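Local coordinates for protein aminoglycoside N(3)-acetyltransferase (Enterobacter cloacae, PDB 6NP3) that transfers the acetyl group of acetyl-CoA to the 3-amino group of 2-deoxystreptamine aminoglycosides such as gentamicin, probably conferring resistance to these antibiotics, at residues I105-C111 against M121-G125; S114-D118 against Y187-L191; G155-G161 against Q245-A251; E174-E180 against L262-A268. The contacts are given in a common frame with arbitrary orientation. Where two conformers were deposited one is given. Residue numbers count along the deposited sequence, not the author numbering.

How the contacts relate
Contacts 1 and 3 belong to the same mixed sheet, contact 1 at strand 121-124 near one margin and contact 3 pairing strands 156-160 and 244-250 towards the other; their centres are about 19 Å apart. Contact 2 touches contact 1: S114 N lies 2.7 Å from M121 O, a probable hydrogen bond, and segment 114-118 of contact 2 carries D118, which binds gentamicin. Contact 4, about 34 Å from contact 1 between centres, joins the ends of two helices that each follow a strand of contact 3. Its E174 holds H171, which also hydrogen-bonds gentamicin, so contacts 2 and 4, about 27 Å apart between centres, both adjoin the antibiotic pocket.

Contact 1: I105-C111 against M121-G125; sequences IRTYPGC and MAAIG
I124, in its m,t rotamer, lays its CD1 methyl against the end of helix 101-106 and the turn after it: CD1 is 3.7 Å from Y108 CB and 4.0 Å from I105 CG2. Segment 105-111 ends the helix at I105-R106, with Y108 N bonded to I105 O (3.1 Å), then reverses in a type II beta turn, Y108 to C111, closed by C111 N to Y108 O (3.0 Å). G110 holds its third position, where phi 86° suits glycine. Segment 121-125 is strand as far as I124, inside the mixed sheet. R106 CA is 5.7 Å from A122 CA, and C111 CA 4.8 Å from I124 CA. C111 (chi1 t) places SG 3.7 Å from A122 CB, whose small size lets the helix end come close; C111 CA meets A123 O at 3.5 Å, a CA-H...O contact. One water accepts from G125 N (3.0 Å) and donates to G110 O (2.9 Å). Apolar packing thus seats a helix C-terminal end and its turn on a sheet strand, water serving backbone polar groups at the edge.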
# COMPACT_ATOMS: atom_id res chain seq x y z
N ILE A 105 9.44 8.31 2.07
CA ILE A 105 9.22 8.03 0.65
C ILE A 105 8.49 9.19 -0.02
O ILE A 105 8.88 9.69 -1.08
CB ILE A 105 8.46 6.70 0.49
CG1 ILE A 105 9.33 5.53 0.96
CG2 ILE A 105 8.03 6.51 -0.96
CD1 ILE A 105 8.65 4.17 0.91
N ARG A 106 7.38 9.62 0.57
CA ARG A 106 6.54 10.57 -0.14
C ARG A 106 7.19 11.94 -0.28
O ARG A 106 6.86 12.67 -1.22
CB ARG A 106 5.15 10.64 0.49
CG ARG A 106 5.06 11.44 1.76
CD ARG A 106 4.48 12.83 1.51
NE ARG A 106 4.47 13.61 2.74
CZ ARG A 106 4.40 14.93 2.78
NH1 ARG A 106 4.23 15.61 1.66
NH2 ARG A 106 4.44 15.55 3.95
N THR A 107 8.09 12.32 0.63
CA THR A 107 8.81 13.59 0.52
C THR A 107 10.09 13.50 -0.32
O THR A 107 10.79 14.51 -0.47
CB THR A 107 9.15 14.14 1.92
OG1 THR A 107 9.90 13.17 2.65
CG2 THR A 107 7.88 14.51 2.67
N TYR A 108 10.41 12.34 -0.87
CA TYR A 108 11.60 12.23 -1.69
C TYR A 108 11.46 13.11 -2.93
O TYR A 108 10.39 13.16 -3.55
CB TYR A 108 11.79 10.78 -2.12
CG TYR A 108 13.13 10.51 -2.73
CD1 TYR A 108 14.24 10.37 -1.91
CD2 TYR A 108 13.30 10.41 -4.10
CE1 TYR A 108 15.48 10.13 -2.43
CE2 TYR A 108 14.55 10.17 -4.64
CZ TYR A 108 15.62 10.03 -3.79
OH TYR A 108 16.87 9.79 -4.31
N PRO A 109 12.51 13.82 -3.34
CA PRO A 109 12.37 14.69 -4.51
C PRO A 109 11.94 13.91 -5.74
O PRO A 109 12.50 12.87 -6.07
CB PRO A 109 13.76 15.30 -4.67
CG PRO A 109 14.38 15.19 -3.32
CD PRO A 109 13.85 13.91 -2.73
N GLY A 110 10.94 14.43 -6.42
CA GLY A 110 10.40 13.79 -7.60
C GLY A 110 9.33 12.75 -7.34
O GLY A 110 8.77 12.24 -8.32
N CYS A 111 9.07 12.39 -6.08
CA CYS A 111 8.00 11.44 -5.79
C CYS A 111 6.69 12.00 -6.32
O CYS A 111 6.41 13.19 -6.20
CB CYS A 111 7.91 11.21 -4.28
SG CYS A 111 6.84 9.91 -3.82
N MET A 121 -1.28 6.72 -2.79
CA MET A 121 -0.09 5.97 -3.16
C MET A 121 1.00 6.91 -3.64
O MET A 121 0.73 7.84 -4.41
CB MET A 121 -0.43 5.01 -4.31
CG MET A 121 -1.54 4.02 -4.02
SD MET A 121 -0.97 2.62 -3.07
CE MET A 121 -2.53 1.90 -2.60
N ALA A 122 2.24 6.62 -3.26
CA ALA A 122 3.40 7.41 -3.65
C ALA A 122 4.27 6.57 -4.55
O ALA A 122 4.44 5.38 -4.30
CB ALA A 122 4.18 7.81 -2.40
N ALA A 123 4.82 7.18 -5.61
CA ALA A 123 5.69 6.46 -6.51
C ALA A 123 6.91 7.28 -6.88
O ALA A 123 6.81 8.48 -7.15
CB ALA A 123 4.98 6.07 -7.80
N ILE A 124 8.03 6.58 -6.97
CA ILE A 124 9.31 7.14 -7.38
C ILE A 124 9.81 6.32 -8.56
O ILE A 124 9.87 5.09 -8.48
CB ILE A 124 10.34 7.08 -6.24
CG1 ILE A 124 9.90 7.94 -5.06
CG2 ILE A 124 11.71 7.54 -6.73
CD1 ILE A 124 10.57 7.65 -3.78
N GLY A 125 10.21 6.99 -9.63
CA GLY A 125 10.84 6.35 -10.77
C GLY A 125 10.24 6.80 -12.07
O GLY A 125 9.28 7.59 -12.10
O HOH W 1 9.97 9.93 -9.53

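Contact 2: S114-D118 against Y187-L191. Unlike the reference sequence in segment 114-118: S114 (reference Thr). With LLL ((2R,3R,4R,5R)-2-((1S,2S,3R,4S,6R)-4,6-diamino-3-((2R,3R,6S)-3-amino-6-(aminomethyl)-tetrahydro-2H-pyran-2-yloxy)-2-hydr oxycyclohexyloxy)-5-methyl-4-(methylamino)-tetrahydro-2H-pyran-3,5-diol), chain B.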
# COMPACT_ATOMS: atom_id res chain seq x y z
N SER A 114 -0.68 9.92 -5.49
CA SER A 114 -2.00 9.72 -6.06
C SER A 114 -3.05 10.56 -5.35
O SER A 114 -2.90 10.96 -4.19
CB SER A 114 -2.38 8.24 -6.08
OG SER A 114 -2.88 7.81 -4.82
N ALA A 115 -4.16 10.77 -6.05
CA ALA A 115 -5.20 11.71 -5.68
C ALA A 115 -6.23 11.17 -4.69
O ALA A 115 -7.08 11.96 -4.25
CB ALA A 115 -5.92 12.15 -6.95
N HIS A 116 -6.26 9.89 -4.40
CA HIS A 116 -7.23 9.34 -3.46
C HIS A 116 -6.75 9.61 -2.04
O HIS A 116 -5.70 9.11 -1.64
CB HIS A 116 -7.35 7.85 -3.71
CG HIS A 116 -8.52 7.22 -3.04
ND1 HIS A 116 -8.74 7.27 -1.69
CD2 HIS A 116 -9.51 6.48 -3.58
CE1 HIS A 116 -9.83 6.58 -1.42
NE2 HIS A 116 -10.31 6.08 -2.55
N PRO A 117 -7.47 10.42 -1.27
CA PRO A 117 -6.88 10.88 -0.01
C PRO A 117 -6.65 9.76 0.99
O PRO A 117 -5.63 9.75 1.67
CB PRO A 117 -7.86 11.94 0.48
CG PRO A 117 -8.50 12.45 -0.73
CD PRO A 117 -8.68 11.21 -1.60
N ASP A 118 -7.57 8.80 1.07
CA ASP A 118 -7.44 7.72 2.04
C ASP A 118 -6.56 6.59 1.53
O ASP A 118 -5.83 5.98 2.33
CB ASP A 118 -8.82 7.18 2.45
CG ASP A 118 -8.73 6.27 3.62
OD1 ASP A 118 -8.39 6.73 4.75
OD2 ASP A 118 -8.97 5.06 3.44
N TYR A 187 -17.87 6.61 2.63
CA TYR A 187 -17.13 7.63 3.36
C TYR A 187 -16.98 8.83 2.45
O TYR A 187 -17.32 8.78 1.27
CB TYR A 187 -15.80 7.09 3.88
CG TYR A 187 -14.91 6.46 2.84
CD1 TYR A 187 -14.08 7.24 2.06
CD2 TYR A 187 -14.86 5.09 2.68
CE1 TYR A 187 -13.23 6.65 1.12
CE2 TYR A 187 -14.01 4.50 1.76
CZ TYR A 187 -13.22 5.29 0.97
OH TYR A 187 -12.36 4.73 0.05
N SER A 188 -16.46 9.92 3.02
CA SER A 188 -16.32 11.18 2.32
C SER A 188 -14.92 11.71 2.49
O SER A 188 -14.36 11.65 3.59
CB SER A 188 -17.30 12.22 2.87
OG SER A 188 -18.64 11.78 2.72
N MET A 189 -14.37 12.24 1.41
CA MET A 189 -13.05 12.84 1.44
C MET A 189 -13.10 14.24 0.86
O MET A 189 -13.80 14.49 -0.13
CB MET A 189 -12.06 12.00 0.62
CG MET A 189 -11.81 10.60 1.18
SD MET A 189 -10.78 10.66 2.66
CE MET A 189 -11.73 9.58 3.78
N PRO A 190 -12.29 15.16 1.40
CA PRO A 190 -12.23 16.52 0.85
C PRO A 190 -11.08 16.64 -0.14
O PRO A 190 -9.91 16.47 0.24
CB PRO A 190 -12.01 17.37 2.11
CG PRO A 190 -11.19 16.49 3.01
CD PRO A 190 -11.52 15.03 2.64
N LEU A 191 -11.42 16.86 -1.40
CA LEU A 191 -10.43 16.93 -2.47
C LEU A 191 -10.21 18.38 -2.88
O LEU A 191 -11.04 19.25 -2.61
CB LEU A 191 -10.90 16.16 -3.71
CG LEU A 191 -11.37 14.72 -3.58
CD1 LEU A 191 -11.70 14.15 -4.96
CD2 LEU A 191 -10.33 13.88 -2.90
C11 LLL B . -5.34 -2.78 9.30
O11 LLL B . -5.10 -2.75 7.86
C21 LLL B . -4.05 -3.25 9.96
N21 LLL B . -2.97 -2.43 9.43
C31 LLL B . -3.75 -4.65 9.57
C41 LLL B . -4.90 -5.53 10.03
C51 LLL B . -6.18 -5.00 9.40
O51 LLL B . -6.38 -3.65 9.72
C61 LLL B . -7.38 -5.78 9.90
N61 LLL B . -8.58 -5.22 9.28
C12 LLL B . -6.47 -0.00 4.97
N12 LLL B . -7.24 0.75 3.99
C22 LLL B . -6.33 -1.47 4.57
C32 LLL B . -5.46 -2.15 5.61
N32 LLL B . -5.28 -3.56 5.24
C42 LLL B . -6.06 -2.11 7.02
C52 LLL B . -6.35 -0.65 7.40
O52 LLL B . -7.07 -0.65 8.61
C62 LLL B . -7.16 0.07 6.34
O62 LLL B . -7.24 1.44 6.71
C13 LLL B . -8.54 2.03 6.76
C23 LLL B . -8.35 3.50 6.41
O23 LLL B . -7.70 3.57 5.16
C33 LLL B . -7.44 4.20 7.44
N33 LLL B . -7.37 5.65 7.14
C43 LLL B . -8.03 3.97 8.85
O43 LLL B . -9.23 4.71 8.92
C53 LLL B . -8.30 2.47 9.07
O53 LLL B . -9.12 1.92 8.07
C83 LLL B . -7.05 4.44 9.92
C93 LLL B . -5.96 6.09 7.04
O HOH W 2 -12.72 4.66 -2.70
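The 114-118 segment is an irregular loop between strands 112-113 and 121-124, and it packs on strand 187-191, part of the two-stranded antiparallel sheet (184-193 with 196-205) that flanks the gentamicin pocket. The end-to-end directions of the touching parts differ by 147°, and the nearest CA atoms, of P117 and M189, are 6.6 Å apart, so side chains rather than main chains make the contact. P117, compact and rigid, puts CG 3.8 Å from M189 CB and also faces L191; W62 and F87 help enclose its ring. The flexible M189 side chain reaches on to D118, CE to CB 4.0 Å. H116, chi1 t, brings CE1 to 3.5 Å from Y187 OH, edge against edge, and one water 2.8 Å from both H116 NE2 and Y187 OH joins the two polar ends. D118, at the end of the loop, lies in the gentamicin pocket: its carboxylate suits a cationic antibiotic, S65 also bonds OD1, and gentamicin donates N33 to OD1 at 2.8 Å and O23 to OD2 at 2.6 Å.

Contact 3: G155-G161 against Q245-A251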
# COMPACT_ATOMS: atom_id res chain seq x y z
N GLY A 155 5.09 -6.19 -10.80
CA GLY A 155 5.36 -5.72 -9.46
C GLY A 155 5.86 -6.83 -8.55
O GLY A 155 5.38 -7.98 -8.61
N LYS A 156 6.74 -6.45 -7.62
CA LYS A 156 7.22 -7.31 -6.55
C LYS A 156 6.89 -6.65 -5.23
O LYS A 156 7.03 -5.42 -5.08
CB LYS A 156 8.73 -7.53 -6.61
CG LYS A 156 9.21 -8.16 -7.88
CD LYS A 156 10.71 -8.39 -7.83
CE LYS A 156 11.25 -8.95 -9.13
NZ LYS A 156 12.72 -9.28 -9.03
N ILE A 157 6.40 -7.43 -4.28
CA ILE A 157 6.08 -6.94 -2.95
C ILE A 157 7.24 -7.27 -2.03
O ILE A 157 7.61 -8.44 -1.88
CB ILE A 157 4.77 -7.54 -2.43
CG1 ILE A 157 3.60 -7.12 -3.34
CG2 ILE A 157 4.52 -7.08 -1.00
CD1 ILE A 157 2.37 -7.96 -3.25
N LEU A 158 7.83 -6.25 -1.41
CA LEU A 158 9.03 -6.40 -0.59
C LEU A 158 8.64 -6.19 0.86
O LEU A 158 8.41 -5.07 1.30
CB LEU A 158 10.07 -5.39 -1.04
CG LEU A 158 11.31 -5.24 -0.16
CD1 LEU A 158 12.03 -6.55 0.01
CD2 LEU A 158 12.24 -4.19 -0.76
N SER A 159 8.50 -7.28 1.59
CA SER A 159 8.09 -7.25 2.97
C SER A 159 9.34 -7.33 3.83
O SER A 159 10.06 -8.33 3.79
CB SER A 159 7.16 -8.42 3.30
OG SER A 159 6.87 -8.46 4.70
N ILE A 160 9.60 -6.27 4.58
CA ILE A 160 10.80 -6.15 5.40
C ILE A 160 10.35 -6.16 6.85
O ILE A 160 10.05 -5.11 7.43
CB ILE A 160 11.60 -4.89 5.04
CG1 ILE A 160 12.08 -4.98 3.59
CG2 ILE A 160 12.77 -4.71 5.99
CD1 ILE A 160 12.67 -3.69 3.06
N GLY A 161 10.33 -7.35 7.43
CA GLY A 161 9.87 -7.56 8.78
C GLY A 161 8.39 -7.34 9.01
O GLY A 161 7.95 -7.33 10.17
N GLN A 245 13.75 -10.04 9.02
CA GLN A 245 13.42 -11.11 8.10
C GLN A 245 12.53 -10.53 7.00
O GLN A 245 11.48 -9.94 7.28
CB GLN A 245 12.68 -12.22 8.82
CG GLN A 245 13.46 -12.93 9.89
CD GLN A 245 12.61 -13.25 11.10
OE1 GLN A 245 11.84 -14.21 11.10
NE2 GLN A 245 12.74 -12.44 12.13
N SER A 246 12.94 -10.75 5.75
CA SER A 246 12.29 -10.12 4.61
C SER A 246 11.99 -11.16 3.54
O SER A 246 12.55 -12.25 3.51
CB SER A 246 13.21 -9.04 4.04
OG SER A 246 13.55 -8.09 5.03
N ARG A 247 11.03 -10.80 2.69
CA ARG A 247 10.55 -11.66 1.63
C ARG A 247 10.30 -10.80 0.40
O ARG A 247 9.88 -9.65 0.51
CB ARG A 247 9.18 -12.27 1.99
CG ARG A 247 9.22 -13.34 3.07
CD ARG A 247 7.99 -13.25 3.99
NE ARG A 247 7.93 -11.94 4.62
CZ ARG A 247 8.49 -11.64 5.79
NH1 ARG A 247 9.13 -12.57 6.48
NH2 ARG A 247 8.40 -10.42 6.27
N LEU A 248 10.49 -11.39 -0.78
CA LEU A 248 10.24 -10.71 -2.05
C LEU A 248 9.25 -11.55 -2.84
O LEU A 248 9.56 -12.66 -3.27
CB LEU A 248 11.55 -10.50 -2.80
CG LEU A 248 11.48 -9.59 -4.01
CD1 LEU A 248 11.04 -8.17 -3.65
CD2 LEU A 248 12.84 -9.53 -4.67
N ILE A 249 8.05 -11.02 -3.00
CA ILE A 249 6.89 -11.76 -3.47
C ILE A 249 6.47 -11.27 -4.85
O ILE A 249 6.40 -10.06 -5.09
CB ILE A 249 5.73 -11.53 -2.48
CG1 ILE A 249 6.06 -12.12 -1.12
CG2 ILE A 249 4.41 -12.09 -3.01
CD1 ILE A 249 5.19 -11.64 0.01
N ASP A 250 6.18 -12.20 -5.76
CA ASP A 250 5.61 -11.82 -7.05
C ASP A 250 4.16 -11.39 -6.82
O ASP A 250 3.32 -12.17 -6.36
CB ASP A 250 5.68 -12.98 -8.05
CG ASP A 250 5.15 -12.59 -9.40
OD1 ASP A 250 5.91 -12.03 -10.20
OD2 ASP A 250 3.96 -12.74 -9.71
N ALA A 251 3.86 -10.13 -7.14
CA ALA A 251 2.56 -9.55 -6.79
C ALA A 251 1.44 -10.18 -7.60
O ALA A 251 0.37 -10.50 -7.06
CB ALA A 251 2.57 -8.04 -7.00
O HOH W 3 3.99 -9.48 -10.45
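Strands 156-160 and 245-250 run antiparallel within the mixed sheet, their axes 4.5 Å apart at closest and 161° between directions. I157 with I249 and S159 with R247 are hydrogen-bonded pairs, with N...O distances of 2.8 Å both ways in the first and 2.9 Å in the second; K156-D250, L158-L248 and I160-S246 are non-hydrogen-bonded pairs. On the face of I157 and I249 the two beta-branched side chains abut, CB to CB 4.1 Å, and I157 CD1 fills the hollow over A251, 3.8 Å from its CB. F150 of helix 146-151 covers I157 and A251. On the other face L248 CD1 wedges between K156 CB (3.8 Å) and L158 CB (3.9 Å), while helix 5-15 packs on L158, S246 and L248 through L15. Small S246, its OG hydrogen-bonded to A244 O, sits opposite bulky I160, OG to CG2 3.6 Å, where CA atoms approach to 4.3 Å. The lysine end departs to a salt bridge with D21. A251 N bonds G155 O (3.0 Å), and G161, at positive phi, bonds Q245 O through N (2.8 Å). Small S159 gives long R247 a place to fold back, its NH2 donating to S159 OG at 2.9 Å.

Contact 4: E174-E180 against L262-A268; sequences EAVARIE and LEARHAA
E174, on the last turns of helix 170-176, turns its CB away from the C-terminal segment and extends (m,t) to H171, whose ND1 its OE2 hydrogen-bonds; its CA nevertheless rests 4.0 Å from L262 CD1. A177 is the first residue to leave helical angles (phi/psi -63/134°), and its small CB fits against L262 CD1 at 3.8 Å. R178 centres an inverse gamma turn, closed by a weak bond from I179 N to A177 O (3.0 Å); its backbone N donates to E263 OE2 at 2.8 Å, the glutamate reaching across, extended (m,t), from helix 251-265. I179 (p,t), in extended conformation, is the main plug of the contact: CG2 lies 3.6 Å from both L262 O and H266 O and 3.7 Å from H266 CB. I179 CA approaches A267 O (3.4 Å) and A268 CA approaches R178 O (3.5 Å), both CA-H...O contacts. E180 N then bonds A267 O (2.8 Å), and a water spans E180 OE2 (3.1 Å) and A267 N (2.8 Å). H266 bonds Y214 through NE2. The chemistry implies an apolar core, L262 with A177 and I179, flanked by polar bonds to the backbone that tie the C-terminus beside the helix bearing H171.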
# COMPACT_ATOMS: atom_id res chain seq x y z
N GLU A 174 -9.67 -8.96 -3.32
CA GLU A 174 -10.96 -8.82 -2.67
C GLU A 174 -11.93 -8.06 -3.56
O GLU A 174 -13.11 -8.41 -3.65
CB GLU A 174 -10.77 -8.11 -1.33
CG GLU A 174 -9.99 -8.87 -0.29
CD GLU A 174 -9.88 -8.20 1.02
OE1 GLU A 174 -9.73 -8.93 2.01
OE2 GLU A 174 -9.89 -6.96 1.09
N ALA A 175 -11.45 -7.01 -4.22
CA ALA A 175 -12.29 -6.19 -5.08
C ALA A 175 -12.85 -6.98 -6.23
O ALA A 175 -14.03 -6.84 -6.55
CB ALA A 175 -11.48 -5.02 -5.60
N VAL A 176 -12.05 -7.88 -6.82
CA VAL A 176 -12.51 -8.57 -8.02
C VAL A 176 -13.09 -9.95 -7.74
O VAL A 176 -13.67 -10.57 -8.65
CB VAL A 176 -11.44 -8.67 -9.12
CG1 VAL A 176 -10.92 -7.27 -9.49
CG2 VAL A 176 -10.29 -9.59 -8.73
N ALA A 177 -12.99 -10.45 -6.52
CA ALA A 177 -13.44 -11.80 -6.24
C ALA A 177 -14.94 -11.95 -6.48
O ALA A 177 -15.75 -11.15 -6.02
CB ALA A 177 -13.11 -12.16 -4.79
N ARG A 178 -15.30 -13.04 -7.18
CA ARG A 178 -16.69 -13.30 -7.54
C ARG A 178 -17.34 -14.11 -6.43
O ARG A 178 -17.53 -15.33 -6.52
CB ARG A 178 -16.74 -14.07 -8.86
CG ARG A 178 -16.22 -13.30 -10.02
CD ARG A 178 -16.00 -14.18 -11.22
NE ARG A 178 -15.63 -13.41 -12.40
CZ ARG A 178 -15.30 -13.95 -13.57
NH1 ARG A 178 -15.25 -15.26 -13.72
NH2 ARG A 178 -15.02 -13.16 -14.57
N ILE A 179 -17.61 -13.43 -5.32
CA ILE A 179 -18.12 -14.07 -4.12
C ILE A 179 -19.31 -13.27 -3.62
O ILE A 179 -19.43 -12.07 -3.87
CB ILE A 179 -17.07 -14.22 -3.01
CG1 ILE A 179 -16.53 -12.85 -2.56
CG2 ILE A 179 -15.97 -15.14 -3.48
CD1 ILE A 179 -15.49 -12.97 -1.44
N GLU A 180 -20.19 -13.96 -2.91
CA GLU A 180 -21.39 -13.34 -2.35
C GLU A 180 -21.09 -12.71 -1.00
O GLU A 180 -20.19 -13.14 -0.27
CB GLU A 180 -22.50 -14.39 -2.19
CG GLU A 180 -22.20 -15.49 -1.17
CD GLU A 180 -23.31 -16.54 -1.06
OE1 GLU A 180 -24.29 -16.48 -1.81
OE2 GLU A 180 -23.18 -17.45 -0.20
N LEU A 262 -10.31 -16.98 -2.30
CA LEU A 262 -11.63 -16.47 -1.95
C LEU A 262 -12.73 -17.19 -2.71
O LEU A 262 -13.75 -17.57 -2.12
CB LEU A 262 -11.70 -14.97 -2.23
CG LEU A 262 -10.88 -14.11 -1.27
CD1 LEU A 262 -10.69 -12.72 -1.85
CD2 LEU A 262 -11.49 -14.05 0.13
N GLU A 263 -12.56 -17.39 -4.02
CA GLU A 263 -13.62 -18.00 -4.82
C GLU A 263 -13.82 -19.48 -4.52
O GLU A 263 -14.94 -20.00 -4.67
CB GLU A 263 -13.35 -17.77 -6.31
CG GLU A 263 -13.54 -16.29 -6.65
CD GLU A 263 -13.21 -15.85 -8.07
OE1 GLU A 263 -12.78 -16.67 -8.91
OE2 GLU A 263 -13.35 -14.63 -8.35
N ALA A 264 -12.77 -20.15 -4.04
CA ALA A 264 -12.91 -21.54 -3.62
C ALA A 264 -13.68 -21.65 -2.31
O ALA A 264 -14.30 -22.70 -2.05
CB ALA A 264 -11.53 -22.19 -3.47
N ARG A 265 -13.68 -20.61 -1.49
CA ARG A 265 -14.25 -20.70 -0.15
C ARG A 265 -15.63 -20.08 -0.02
O ARG A 265 -16.34 -20.38 0.95
CB ARG A 265 -13.34 -20.02 0.88
CG ARG A 265 -12.14 -20.83 1.18
CD ARG A 265 -11.06 -20.07 1.89
NE ARG A 265 -9.97 -21.00 2.21
CZ ARG A 265 -9.16 -21.56 1.31
NH1 ARG A 265 -8.22 -22.40 1.70
NH2 ARG A 265 -9.30 -21.30 0.02
N HIS A 266 -16.04 -19.25 -0.97
CA HIS A 266 -17.26 -18.46 -0.82
C HIS A 266 -18.10 -18.56 -2.08
O HIS A 266 -17.60 -18.35 -3.19
CB HIS A 266 -16.88 -17.03 -0.43
CG HIS A 266 -16.05 -16.97 0.82
ND1 HIS A 266 -16.56 -17.30 2.06
CD2 HIS A 266 -14.75 -16.67 1.02
CE1 HIS A 266 -15.61 -17.18 2.97
NE2 HIS A 266 -14.50 -16.80 2.36
N ALA A 267 -19.37 -18.93 -1.92
CA ALA A 267 -20.24 -19.12 -3.06
C ALA A 267 -20.33 -17.84 -3.89
O ALA A 267 -20.19 -16.72 -3.37
CB ALA A 267 -21.64 -19.53 -2.61
N ALA A 268 -20.54 -18.00 -5.18
CA ALA A 268 -20.68 -16.87 -6.10
C ALA A 268 -21.98 -16.11 -5.87
O ALA A 268 -23.01 -16.68 -5.53
CB ALA A 268 -20.61 -17.36 -7.55
O HOH W 4 -20.52 -18.87 0.60